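Local coordinates for uncharacterized protein (Legionella pneumophila subsp. pneumophila, PDB 5T2X) that is of unknown function but belongs to the DUF5630 family and folds into a chain of packed alpha-helices without strands, at residues T157-Q162 with L175-C180; Y194-L198 with T244-I250; E199-I203 with K261-A266. All coordinates share one frame. Residues are numbered along the deposited sequence.

Contact 1 of 3, residues T157-Q162 with L175-C180; sequences TLHYAQ and LFYKTC
Both segments are regular alpha-helix. Their axes approach to 8.8 Å and run nearly antiparallel, with 162° between their N-to-C directions. Ala161 CA and Phe176 CA are 4.8 Å apart. Leu158 CA and Thr179 CA are 6.6 Å apart. Phe176 takes a t rotamer with chi2 near -87°, which swings its ring across to helix 153-167. Leu158 (t, p) places CD1 over a ring face, 4.0 Å from the centroid and 3.5 Å from Phe176 CE2, a CH-pi contact. The same Leu158 CD1 lies 4.0 Å from Cys180 SG. The ring edge meets the other backbone, with Phe176 CD2 3.7 Å from Gln162 N. Helices 153-167 and 169-185 follow each other in the chain, so this is the interface of a helical hairpin. The small Ala161 permits the close approach: Ala161 CB is 3.7 Å from Phe176 CA and 3.9 Å from Leu175 CG. Thr179 (m) hydrogen-bonds from OG1 to Leu175 O at 2.7 Å. Thr179 CG2 meets Thr157 CG2 at 3.6 Å. Thr157 is also m, and its OG1 bonds to Tyr153 O. Leu175 (t, p) also touches Asn136 of helix 132-147.

Contact 2 of 3, residues Y194-L198 with T244-I250; sequences YQEAL and TIAKGKI
Segment 194-198 is alpha-helix. Segment 244-250 holds the last turn of helix 237-248 and the non-helical residues that follow. The helical parts are almost exactly antiparallel, at 173°, with axes 9.4 Å apart. The chain leaves helix 237-248 through a Schellman motif. Lys249 has positive phi (54°, psi 34°); Lys249 N bonds to Ala246 O at 3.3 Å, and Ile250 N bonds weakly to Ile245 O at 3.4 Å. Ile250 then turns extended, with psi 119°. Nearest CA pairs are Tyr194 with Gly248 (5.1 Å), Leu198 with Thr244 (6.3 Å) and Gln195 with Ile250 (6.9 Å). Tyr194 (m, chi2 -67°) lays its ring against the last turn, with Gly248 N and Lys247 O over one ring face. Tyr194 CG is 3.4 Å from Gly248 CA. The lack of a side chain matters here, since a CB built on Gly248 would stand 2.6 Å from Tyr194 CB. Thr244 (m) turns CG2 to Tyr194 O at 3.7 Å and to Leu198 CB at 3.9 Å, while its OG1 bonds to Ala240 O. Leu255 of helix 252-272 touches both Leu198 and Ile245. Leu198 (t, p) meets two isoleucines, both in the m, t rotamer: Leu198 CD2 lies 4.0 Å from Ile245 CG1 and 3.8 Å from Ile250 CD1.

Contact 3 of 3, residues E199-I203 with K261-A266; sequences EALLI and KASEKA
Two alpha-helical segments cross here at -48°, with their axes 8.7 Å apart at closest approach. The crossing is centred near Ile203 and Ala262, whose CA atoms are 5.2 Å apart. The main bump is the methyl of Ala262. It fits a shallow hollow formed by one turn of the other helix: Ala262 CB is 3.6 Å from Leu202 CB, 3.7 Å from Ile203 CG1 and 3.9 Å from Glu199 O. Ile203 (m, t) is the answering bump. Ile203 CG1 is 3.7 Å from Ala262 CA, Ile203 CD1 is 4.1 Å from Lys265 CB, and Ile203 CG2 is 4.4 Å from Ala266 CB. The small Ala262 allows its backbone to come close to that of Ile203. Along one side runs a salt-bridge network. Glu199, fully extended (t, t), reaches between two lysines one turn apart. Glu199 OE2 takes a hydrogen bond from Lys265 NZ at 2.5 Å, and Glu199 OE1 takes a weak one from Lys261 NZ at 3.5 Å. Lys265 is extended (m, t, t, t), while Lys261 bends at chi3 (p). Helix 191-207 also packs on helices 169-185 and 237-248: Ala200 touches Phe176, Ile203 touches Tyr173, and Leu202 touches Ile241.

Helix 191-207 is shared by contacts 2 and 3, whose centres are about 14 Å apart. Their partner helices, 237-248 and 252-272, are consecutive in the chain. The two contacts touch directly where Thr244 OG1 lies 4.0 Å from Leu201 CD2. Contact 1 comes earlier in sequence, and its centre is about 15 Å from each of the others. It meets helix 191-207 through helix 169-185. Cys180 CB packs 3.6 Å from Ala197 CB of contact 2, and Phe176 CD1 packs 3.5 Å from Ala200 CB of contact 3. Tyr177 serves both: Tyr177 CD1 is 3.4 Å from Ala197 O and 3.6 Å from Leu201 CB. No active site is known to relate them to.

Contact 1 of 3, residues T157-Q162 with L175-C180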
ATOM      1  N   THR A 157      -2.198  10.646  -9.621  1.00 29.33           N
ATOM      2  CA  THR A 157      -1.452   9.454 -10.015  1.00 30.06           C
ATOM      3  C   THR A 157      -0.112   9.385  -9.295  1.00 28.29           C
ATOM      4  O   THR A 157       0.256   8.345  -8.739  1.00 31.96           O
ATOM      5  CB  THR A 157      -1.238   9.443 -11.530  1.00 41.51           C
ATOM      6  OG1 THR A 157      -2.475   9.724 -12.196  1.00 59.91           O
ATOM      7  CG2 THR A 157      -0.732   8.086 -11.979  1.00 37.60           C
ATOM      8  N   LEU A 158       0.628  10.495  -9.290  1.00 34.31           N
ATOM      9  CA  LEU A 158       1.928  10.506  -8.632  1.00 30.03           C
ATOM     10  C   LEU A 158       1.787  10.535  -7.116  1.00 30.40           C
ATOM     11  O   LEU A 158       2.643   9.994  -6.407  1.00 30.27           O
ATOM     12  CB  LEU A 158       2.748  11.701  -9.117  1.00 27.93           C
ATOM     13  CG  LEU A 158       4.255  11.616  -8.890  1.00 33.83           C
ATOM     14  CD1 LEU A 158       4.824  10.406  -9.613  1.00 39.90           C
ATOM     15  CD2 LEU A 158       4.933  12.890  -9.361  1.00 39.26           C
ATOM     16  N   HIS A 159       0.719  11.151  -6.604  1.00 27.22           N
ATOM     17  CA  HIS A 159       0.511  11.190  -5.160  1.00 32.45           C
ATOM     18  C   HIS A 159       0.274   9.794  -4.596  1.00 32.45           C
ATOM     19  O   HIS A 159       0.807   9.448  -3.534  1.00 32.48           O
ATOM     20  CB  HIS A 159      -0.663  12.104  -4.820  1.00 26.00           C
ATOM     21  CG  HIS A 159      -1.074  12.041  -3.383  1.00 41.44           C
ATOM     22  ND1 HIS A 159      -0.290  12.534  -2.362  1.00 42.03           N
ATOM     23  CD2 HIS A 159      -2.182  11.532  -2.794  1.00 39.05           C
ATOM     24  CE1 HIS A 159      -0.900  12.338  -1.208  1.00 41.44           C
ATOM     25  NE2 HIS A 159      -2.050  11.731  -1.441  1.00 42.72           N
ATOM     26  N   TYR A 160      -0.530   8.983  -5.284  1.00 29.76           N
ATOM     27  CA  TYR A 160      -0.799   7.633  -4.800  1.00 28.68           C
ATOM     28  C   TYR A 160       0.463   6.781  -4.826  1.00 29.92           C
ATOM     29  O   TYR A 160       0.689   5.971  -3.920  1.00 28.79           O
ATOM     30  CB  TYR A 160      -1.908   6.988  -5.629  1.00 29.85           C
ATOM     31  CG  TYR A 160      -3.269   7.613  -5.417  1.00 32.98           C
ATOM     32  CD1 TYR A 160      -3.709   7.951  -4.142  1.00 31.30           C
ATOM     33  CD2 TYR A 160      -4.111   7.875  -6.491  1.00 26.41           C
ATOM     34  CE1 TYR A 160      -4.952   8.527  -3.943  1.00 28.99           C
ATOM     35  CE2 TYR A 160      -5.354   8.451  -6.302  1.00 29.65           C
ATOM     36  CZ  TYR A 160      -5.770   8.774  -5.027  1.00 34.32           C
ATOM     37  OH  TYR A 160      -7.007   9.347  -4.835  1.00 40.42           O
ATOM     38  N   ALA A 161       1.298   6.955  -5.852  1.00 30.74           N
ATOM     39  CA  ALA A 161       2.558   6.222  -5.912  1.00 30.60           C
ATOM     40  C   ALA A 161       3.533   6.713  -4.847  1.00 33.13           C
ATOM     41  O   ALA A 161       4.302   5.920  -4.293  1.00 35.45           O
ATOM     42  CB  ALA A 161       3.171   6.346  -7.305  1.00 25.81           C
ATOM     43  N   GLN A 162       3.515   8.015  -4.549  1.00 38.44           N
ATOM     44  CA  GLN A 162       4.388   8.549  -3.509  1.00 34.71           C
ATOM     45  C   GLN A 162       3.997   8.016  -2.137  1.00 38.22           C
ATOM     46  O   GLN A 162       4.865   7.728  -1.305  1.00 36.17           O
ATOM     47  CB  GLN A 162       4.347  10.076  -3.528  1.00 32.23           C
ATOM     48  CG  GLN A 162       5.131  10.741  -2.410  1.00 49.51           C
ATOM     49  CD  GLN A 162       5.157  12.254  -2.538  1.00 75.61           C
ATOM     50  OE1 GLN A 162       4.741  12.810  -3.554  1.00 73.73           O
ATOM     51  NE2 GLN A 162       5.647  12.926  -1.503  1.00 82.57           N
ATOM     52  N   LEU A 175       6.571   1.187  -7.909  1.00 34.39           N
ATOM     53  CA  LEU A 175       5.340   1.795  -8.401  1.00 27.10           C
ATOM     54  C   LEU A 175       5.564   3.254  -8.780  1.00 23.34           C
ATOM     55  O   LEU A 175       5.095   3.707  -9.830  1.00 33.52           O
ATOM     56  CB  LEU A 175       4.235   1.673  -7.350  1.00 32.92           C
ATOM     57  CG  LEU A 175       2.934   2.421  -7.648  1.00 34.09           C
ATOM     58  CD1 LEU A 175       2.286   1.897  -8.921  1.00 26.85           C
ATOM     59  CD2 LEU A 175       1.973   2.320  -6.472  1.00 34.77           C
ATOM     60  N   PHE A 176       6.279   4.002  -7.934  1.00 26.52           N
ATOM     61  CA  PHE A 176       6.620   5.382  -8.264  1.00 27.77           C
ATOM     62  C   PHE A 176       7.473   5.446  -9.523  1.00 34.06           C
ATOM     63  O   PHE A 176       7.293   6.339 -10.359  1.00 31.42           O
ATOM     64  CB  PHE A 176       7.348   6.029  -7.086  1.00 33.08           C
ATOM     65  CG  PHE A 176       7.502   7.523  -7.202  1.00 36.02           C
ATOM     66  CD1 PHE A 176       8.585   8.076  -7.867  1.00 33.61           C
ATOM     67  CD2 PHE A 176       6.573   8.373  -6.628  1.00 33.67           C
ATOM     68  CE1 PHE A 176       8.732   9.450  -7.966  1.00 33.46           C
ATOM     69  CE2 PHE A 176       6.714   9.747  -6.722  1.00 37.88           C
ATOM     70  CZ  PHE A 176       7.794  10.286  -7.392  1.00 35.61           C
ATOM     71  N   TYR A 177       8.406   4.505  -9.674  1.00 33.39           N
ATOM     72  CA  TYR A 177       9.246   4.469 -10.867  1.00 32.30           C
ATOM     73  C   TYR A 177       8.414   4.208 -12.116  1.00 34.22           C
ATOM     74  O   TYR A 177       8.561   4.899 -13.131  1.00 34.64           O
ATOM     75  CB  TYR A 177      10.336   3.406 -10.697  1.00 29.57           C
ATOM     76  CG  TYR A 177      10.710   2.670 -11.965  1.00 37.66           C
ATOM     77  CD1 TYR A 177      11.546   3.250 -12.912  1.00 39.45           C
ATOM     78  CD2 TYR A 177      10.237   1.385 -12.208  1.00 31.02           C
ATOM     79  CE1 TYR A 177      11.890   2.575 -14.070  1.00 38.04           C
ATOM     80  CE2 TYR A 177      10.577   0.705 -13.362  1.00 42.99           C
ATOM     81  CZ  TYR A 177      11.403   1.303 -14.288  1.00 44.59           C
ATOM     82  OH  TYR A 177      11.741   0.625 -15.436  1.00 49.37           O
ATOM     83  N   LYS A 178       7.524   3.214 -12.058  1.00 31.86           N
ATOM     84  CA  LYS A 178       6.678   2.915 -13.208  1.00 28.32           C
ATOM     85  C   LYS A 178       5.691   4.042 -13.485  1.00 36.51           C
ATOM     86  O   LYS A 178       5.355   4.298 -14.646  1.00 35.55           O
ATOM     87  CB  LYS A 178       5.935   1.597 -12.985  1.00 38.31           C
ATOM     88  CG  LYS A 178       5.222   1.073 -14.221  1.00 61.33           C
ATOM     89  CD  LYS A 178       6.207   0.824 -15.355  1.00 73.70           C
ATOM     90  CE  LYS A 178       5.499   0.340 -16.610  1.00 70.38           C
ATOM     91  NZ  LYS A 178       6.458   0.076 -17.719  1.00 68.31           N
ATOM     92  N   THR A 179       5.219   4.724 -12.438  1.00 31.36           N
ATOM     93  CA  THR A 179       4.302   5.840 -12.641  1.00 30.20           C
ATOM     94  C   THR A 179       4.988   6.989 -13.369  1.00 29.65           C
ATOM     95  O   THR A 179       4.383   7.631 -14.237  1.00 36.01           O
ATOM     96  CB  THR A 179       3.742   6.306 -11.295  1.00 29.61           C
ATOM     97  OG1 THR A 179       3.037   5.226 -10.671  1.00 31.11           O
ATOM     98  CG2 THR A 179       2.791   7.480 -11.484  1.00 22.47           C
ATOM     99  N   CYS A 180       6.256   7.253 -13.042  1.00 31.97           N
ATOM    100  CA  CYS A 180       6.994   8.305 -13.732  1.00 35.69           C
ATOM    101  C   CYS A 180       7.221   7.954 -15.198  1.00 33.66           C
ATOM    102  O   CYS A 180       7.191   8.836 -16.063  1.00 34.27           O
ATOM    103  CB  CYS A 180       8.327   8.563 -13.028  1.00 27.97           C
ATOM    104  SG  CYS A 180       8.184   9.331 -11.397  1.00 36.28           S
TER

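Contact 2 of 3, residues Y194-L198 with T244-I250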
ATOM      1  N   TYR A 194      11.673  11.118 -16.391  1.00 35.97           N
ATOM      2  CA  TYR A 194      12.630  10.018 -16.446  1.00 32.30           C
ATOM      3  C   TYR A 194      13.683  10.144 -15.353  1.00 34.52           C
ATOM      4  O   TYR A 194      14.139   9.134 -14.803  1.00 38.24           O
ATOM      5  CB  TYR A 194      13.290   9.958 -17.821  1.00 32.74           C
ATOM      6  CG  TYR A 194      12.441   9.313 -18.895  1.00 33.48           C
ATOM      7  CD1 TYR A 194      12.134   7.960 -18.844  1.00 36.98           C
ATOM      8  CD2 TYR A 194      11.968  10.051 -19.971  1.00 30.18           C
ATOM      9  CE1 TYR A 194      11.364   7.364 -19.825  1.00 39.33           C
ATOM     10  CE2 TYR A 194      11.200   9.463 -20.960  1.00 34.19           C
ATOM     11  CZ  TYR A 194      10.901   8.120 -20.881  1.00 37.91           C
ATOM     12  OH  TYR A 194      10.136   7.531 -21.862  1.00 46.02           O
ATOM     13  N   GLN A 195      14.085  11.375 -15.025  1.00 38.04           N
ATOM     14  CA  GLN A 195      15.052  11.569 -13.949  1.00 38.98           C
ATOM     15  C   GLN A 195      14.465  11.170 -12.602  1.00 41.08           C
ATOM     16  O   GLN A 195      15.161  10.589 -11.762  1.00 35.78           O
ATOM     17  CB  GLN A 195      15.524  13.022 -13.923  1.00 45.95           C
ATOM     18  CG  GLN A 195      16.264  13.451 -15.179  1.00 46.69           C
ATOM     19  CD  GLN A 195      16.515  14.943 -15.226  1.00 55.44           C
ATOM     20  OE1 GLN A 195      16.651  15.527 -16.301  1.00 59.40           O
ATOM     21  NE2 GLN A 195      16.580  15.569 -14.057  1.00 60.16           N
ATOM     22  N   GLU A 196      13.184  11.476 -12.378  1.00 40.43           N
ATOM     23  CA  GLU A 196      12.521  11.027 -11.157  1.00 36.12           C
ATOM     24  C   GLU A 196      12.301   9.520 -11.163  1.00 36.15           C
ATOM     25  O   GLU A 196      12.336   8.886 -10.102  1.00 37.95           O
ATOM     26  CB  GLU A 196      11.191  11.761 -10.979  1.00 41.97           C
ATOM     27  CG  GLU A 196      11.331  13.199 -10.503  1.00 42.79           C
ATOM     28  CD  GLU A 196      11.726  13.293  -9.041  1.00 48.27           C
ATOM     29  OE1 GLU A 196      11.287  12.434  -8.248  1.00 53.45           O
ATOM     30  OE2 GLU A 196      12.477  14.224  -8.683  1.00 51.04           O
ATOM     31  N   ALA A 197      12.073   8.932 -12.340  1.00 38.63           N
ATOM     32  CA  ALA A 197      11.918   7.484 -12.427  1.00 36.71           C
ATOM     33  C   ALA A 197      13.211   6.770 -12.060  1.00 36.81           C
ATOM     34  O   ALA A 197      13.188   5.741 -11.375  1.00 40.31           O
ATOM     35  CB  ALA A 197      11.470   7.086 -13.833  1.00 31.35           C
ATOM     36  N   LEU A 198      14.350   7.304 -12.507  1.00 35.63           N
ATOM     37  CA  LEU A 198      15.635   6.677 -12.213  1.00 31.99           C
ATOM     38  C   LEU A 198      15.921   6.684 -10.717  1.00 33.62           C
ATOM     39  O   LEU A 198      16.353   5.672 -10.152  1.00 37.60           O
ATOM     40  CB  LEU A 198      16.752   7.392 -12.977  1.00 35.02           C
ATOM     41  CG  LEU A 198      18.180   6.924 -12.693  1.00 37.03           C
ATOM     42  CD1 LEU A 198      18.351   5.460 -13.068  1.00 40.55           C
ATOM     43  CD2 LEU A 198      19.187   7.792 -13.432  1.00 40.10           C
ATOM     44  N   THR A 244      16.123   3.211 -18.639  1.00 52.81           N
ATOM     45  CA  THR A 244      15.644   4.498 -18.144  1.00 51.09           C
ATOM     46  C   THR A 244      16.618   5.616 -18.497  1.00 42.71           C
ATOM     47  O   THR A 244      16.200   6.720 -18.864  1.00 41.92           O
ATOM     48  CB  THR A 244      15.425   4.432 -16.631  1.00 47.00           C
ATOM     49  OG1 THR A 244      14.411   3.464 -16.335  1.00 46.90           O
ATOM     50  CG2 THR A 244      14.997   5.789 -16.088  1.00 42.25           C
ATOM     51  N   ILE A 245      17.921   5.343 -18.405  1.00 43.80           N
ATOM     52  CA  ILE A 245      18.920   6.348 -18.749  1.00 43.19           C
ATOM     53  C   ILE A 245      18.916   6.614 -20.250  1.00 48.78           C
ATOM     54  O   ILE A 245      19.091   7.756 -20.692  1.00 45.45           O
ATOM     55  CB  ILE A 245      20.307   5.903 -18.248  1.00 45.64           C
ATOM     56  CG1 ILE A 245      20.296   5.769 -16.724  1.00 41.79           C
ATOM     57  CG2 ILE A 245      21.386   6.881 -18.692  1.00 45.24           C
ATOM     58  CD1 ILE A 245      21.596   5.270 -16.142  1.00 40.35           C
ATOM     59  N   ALA A 246      18.697   5.574 -21.055  1.00 56.32           N
ATOM     60  CA  ALA A 246      18.704   5.743 -22.505  1.00 49.02           C
ATOM     61  C   ALA A 246      17.440   6.448 -22.987  1.00 54.58           C
ATOM     62  O   ALA A 246      17.515   7.421 -23.748  1.00 55.94           O
ATOM     63  CB  ALA A 246      18.861   4.385 -23.188  1.00 40.40           C
ATOM     64  N   LYS A 247      16.267   5.968 -22.563  1.00 59.08           N
ATOM     65  CA  LYS A 247      15.015   6.596 -22.978  1.00 52.98           C
ATOM     66  C   LYS A 247      14.935   8.040 -22.504  1.00 47.06           C
ATOM     67  O   LYS A 247      14.459   8.917 -23.233  1.00 56.42           O
ATOM     68  CB  LYS A 247      13.821   5.800 -22.448  1.00 57.01           C
ATOM     69  CG  LYS A 247      13.563   4.488 -23.167  1.00 61.32           C
ATOM     70  CD  LYS A 247      12.402   3.729 -22.542  1.00 67.92           C
ATOM     71  CE  LYS A 247      12.178   2.393 -23.232  1.00 74.13           C
ATOM     72  NZ  LYS A 247      11.080   1.613 -22.594  1.00 75.39           N
ATOM     73  N   GLY A 248      15.401   8.308 -21.286  1.00 44.90           N
ATOM     74  CA  GLY A 248      15.313   9.642 -20.726  1.00 39.70           C
ATOM     75  C   GLY A 248      16.346  10.626 -21.218  1.00 52.03           C
ATOM     76  O   GLY A 248      16.233  11.815 -20.905  1.00 54.13           O
ATOM     77  N   LYS A 249      17.346  10.162 -21.973  1.00 53.74           N
ATOM     78  CA  LYS A 249      18.423  11.021 -22.468  1.00 48.61           C
ATOM     79  C   LYS A 249      19.091  11.772 -21.320  1.00 49.10           C
ATOM     80  O   LYS A 249      19.515  12.921 -21.460  1.00 53.30           O
ATOM     81  CB  LYS A 249      17.911  11.995 -23.531  1.00 50.82           C
ATOM     82  CG  LYS A 249      17.265  11.330 -24.738  1.00 60.26           C
ATOM     83  CD  LYS A 249      16.850  12.367 -25.772  1.00 70.52           C
ATOM     84  CE  LYS A 249      16.214  11.722 -26.994  1.00 70.00           C
ATOM     85  NZ  LYS A 249      14.933  11.042 -26.663  1.00 65.16           N
ATOM     86  N   ILE A 250      19.172  11.115 -20.167  1.00 47.56           N
ATOM     87  CA  ILE A 250      19.734  11.719 -18.962  1.00 43.33           C
ATOM     88  C   ILE A 250      21.220  11.964 -19.185  1.00 53.43           C
ATOM     89  O   ILE A 250      21.977  11.011 -19.426  1.00 53.53           O
ATOM     90  CB  ILE A 250      19.493  10.832 -17.731  1.00 41.49           C
ATOM     91  CG1 ILE A 250      18.009  10.473 -17.617  1.00 44.40           C
ATOM     92  CG2 ILE A 250      19.973  11.532 -16.468  1.00 49.03           C
ATOM     93  CD1 ILE A 250      17.687   9.567 -16.448  1.00 46.83           C
TER

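Contact 3 of 3, residues E199-I203 with K261-A266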
ATOM      1  N   GLU A 199      15.684   7.821 -10.057  1.00 34.28           N
ATOM      2  CA  GLU A 199      15.951   7.918  -8.625  1.00 37.67           C
ATOM      3  C   GLU A 199      15.122   6.908  -7.842  1.00 44.21           C
ATOM      4  O   GLU A 199      15.640   6.205  -6.968  1.00 46.42           O
ATOM      5  CB  GLU A 199      15.676   9.340  -8.139  1.00 36.40           C
ATOM      6  CG  GLU A 199      15.846   9.528  -6.641  1.00 42.43           C
ATOM      7  CD  GLU A 199      15.561  10.950  -6.200  1.00 55.78           C
ATOM      8  OE1 GLU A 199      15.532  11.847  -7.068  1.00 62.09           O
ATOM      9  OE2 GLU A 199      15.363  11.171  -4.988  1.00 56.80           O
ATOM     10  N   ALA A 200      13.825   6.816  -8.151  1.00 37.28           N
ATOM     11  CA  ALA A 200      12.971   5.851  -7.466  1.00 37.87           C
ATOM     12  C   ALA A 200      13.375   4.421  -7.797  1.00 32.66           C
ATOM     13  O   ALA A 200      13.277   3.531  -6.943  1.00 34.07           O
ATOM     14  CB  ALA A 200      11.507   6.092  -7.830  1.00 28.76           C
ATOM     15  N   LEU A 201      13.826   4.178  -9.029  1.00 35.19           N
ATOM     16  CA  LEU A 201      14.274   2.839  -9.397  1.00 33.94           C
ATOM     17  C   LEU A 201      15.538   2.454  -8.639  1.00 43.15           C
ATOM     18  O   LEU A 201      15.675   1.311  -8.187  1.00 44.01           O
ATOM     19  CB  LEU A 201      14.505   2.761 -10.906  1.00 31.29           C
ATOM     20  CG  LEU A 201      15.015   1.430 -11.463  1.00 35.13           C
ATOM     21  CD1 LEU A 201      14.070   0.296 -11.102  1.00 32.18           C
ATOM     22  CD2 LEU A 201      15.191   1.524 -12.970  1.00 31.51           C
ATOM     23  N   LEU A 202      16.471   3.397  -8.484  1.00 49.02           N
ATOM     24  CA  LEU A 202      17.690   3.112  -7.735  1.00 42.92           C
ATOM     25  C   LEU A 202      17.390   2.877  -6.259  1.00 40.33           C
ATOM     26  O   LEU A 202      17.960   1.969  -5.643  1.00 45.93           O
ATOM     27  CB  LEU A 202      18.693   4.255  -7.905  1.00 36.97           C
ATOM     28  CG  LEU A 202      19.226   4.489  -9.320  1.00 39.78           C
ATOM     29  CD1 LEU A 202      20.154   5.693  -9.359  1.00 37.48           C
ATOM     30  CD2 LEU A 202      19.935   3.250  -9.838  1.00 43.01           C
ATOM     31  N   ILE A 203      16.498   3.682  -5.677  1.00 42.22           N
ATOM     32  CA  ILE A 203      16.131   3.493  -4.276  1.00 36.82           C
ATOM     33  C   ILE A 203      15.477   2.133  -4.077  1.00 36.51           C
ATOM     34  O   ILE A 203      15.732   1.445  -3.081  1.00 47.71           O
ATOM     35  CB  ILE A 203      15.218   4.639  -3.802  1.00 40.01           C
ATOM     36  CG1 ILE A 203      15.963   5.973  -3.856  1.00 37.65           C
ATOM     37  CG2 ILE A 203      14.715   4.374  -2.390  1.00 31.80           C
ATOM     38  CD1 ILE A 203      15.095   7.168  -3.523  1.00 34.80           C
ATOM     39  N   LYS A 261      21.607  11.166  -4.606  1.00 56.12           N
ATOM     40  CA  LYS A 261      20.328  11.379  -3.937  1.00 58.09           C
ATOM     41  C   LYS A 261      19.667  10.054  -3.580  1.00 52.33           C
ATOM     42  O   LYS A 261      19.068   9.922  -2.506  1.00 54.84           O
ATOM     43  CB  LYS A 261      19.403  12.222  -4.815  1.00 59.34           C
ATOM     44  CG  LYS A 261      19.802  13.687  -4.920  1.00 69.51           C
ATOM     45  CD  LYS A 261      18.916  14.435  -5.906  1.00 74.68           C
ATOM     46  CE  LYS A 261      17.452  14.374  -5.497  1.00 82.03           C
ATOM     47  NZ  LYS A 261      16.574  15.085  -6.468  1.00 86.80           N
ATOM     48  N   ALA A 262      19.768   9.059  -4.465  1.00 47.12           N
ATOM     49  CA  ALA A 262      19.177   7.756  -4.181  1.00 45.47           C
ATOM     50  C   ALA A 262      19.886   7.067  -3.021  1.00 49.55           C
ATOM     51  O   ALA A 262      19.235   6.477  -2.151  1.00 47.22           O
ATOM     52  CB  ALA A 262      19.215   6.879  -5.431  1.00 42.18           C
ATOM     53  N   SER A 263      21.220   7.133  -2.991  1.00 48.43           N
ATOM     54  CA  SER A 263      21.967   6.518  -1.898  1.00 42.87           C
ATOM     55  C   SER A 263      21.694   7.222  -0.576  1.00 43.83           C
ATOM     56  O   SER A 263      21.580   6.570   0.468  1.00 58.18           O
ATOM     57  CB  SER A 263      23.463   6.530  -2.211  1.00 46.99           C
ATOM     58  OG  SER A 263      23.750   5.778  -3.376  1.00 56.77           O
ATOM     59  N   GLU A 264      21.584   8.552  -0.601  1.00 47.48           N
ATOM     60  CA  GLU A 264      21.344   9.303   0.627  1.00 56.53           C
ATOM     61  C   GLU A 264      19.966   8.997   1.201  1.00 58.77           C
ATOM     62  O   GLU A 264      19.820   8.779   2.409  1.00 62.73           O
ATOM     63  CB  GLU A 264      21.494  10.801   0.361  1.00 69.19           C
ATOM     64  CG  GLU A 264      21.462  11.659   1.613  1.00 83.38           C
ATOM     65  CD  GLU A 264      21.472  13.141   1.299  1.00 96.59           C
ATOM     66  OE1 GLU A 264      20.380  13.747   1.243  1.00 97.68           O
ATOM     67  OE2 GLU A 264      22.571  13.699   1.097  1.00101.08           O
ATOM     68  N   LYS A 265      18.941   8.974   0.347  1.00 53.70           N
ATOM     69  CA  LYS A 265      17.585   8.733   0.830  1.00 50.45           C
ATOM     70  C   LYS A 265      17.392   7.281   1.249  1.00 49.90           C
ATOM     71  O   LYS A 265      16.656   7.000   2.201  1.00 53.83           O
ATOM     72  CB  LYS A 265      16.570   9.130  -0.242  1.00 51.98           C
ATOM     73  CG  LYS A 265      16.574  10.616  -0.567  1.00 58.04           C
ATOM     74  CD  LYS A 265      15.599  10.952  -1.683  1.00 68.92           C
ATOM     75  CE  LYS A 265      15.635  12.438  -2.013  1.00 75.80           C
ATOM     76  NZ  LYS A 265      14.737  12.782  -3.153  1.00 79.30           N
ATOM     77  N   ALA A 266      18.042   6.346   0.551  1.00 50.50           N
ATOM     78  CA  ALA A 266      17.944   4.943   0.940  1.00 51.40           C
ATOM     79  C   ALA A 266      18.694   4.668   2.237  1.00 62.60           C
ATOM     80  O   ALA A 266      18.268   3.820   3.029  1.00 61.59           O
ATOM     81  CB  ALA A 266      18.468   4.044  -0.178  1.00 48.29           C
TER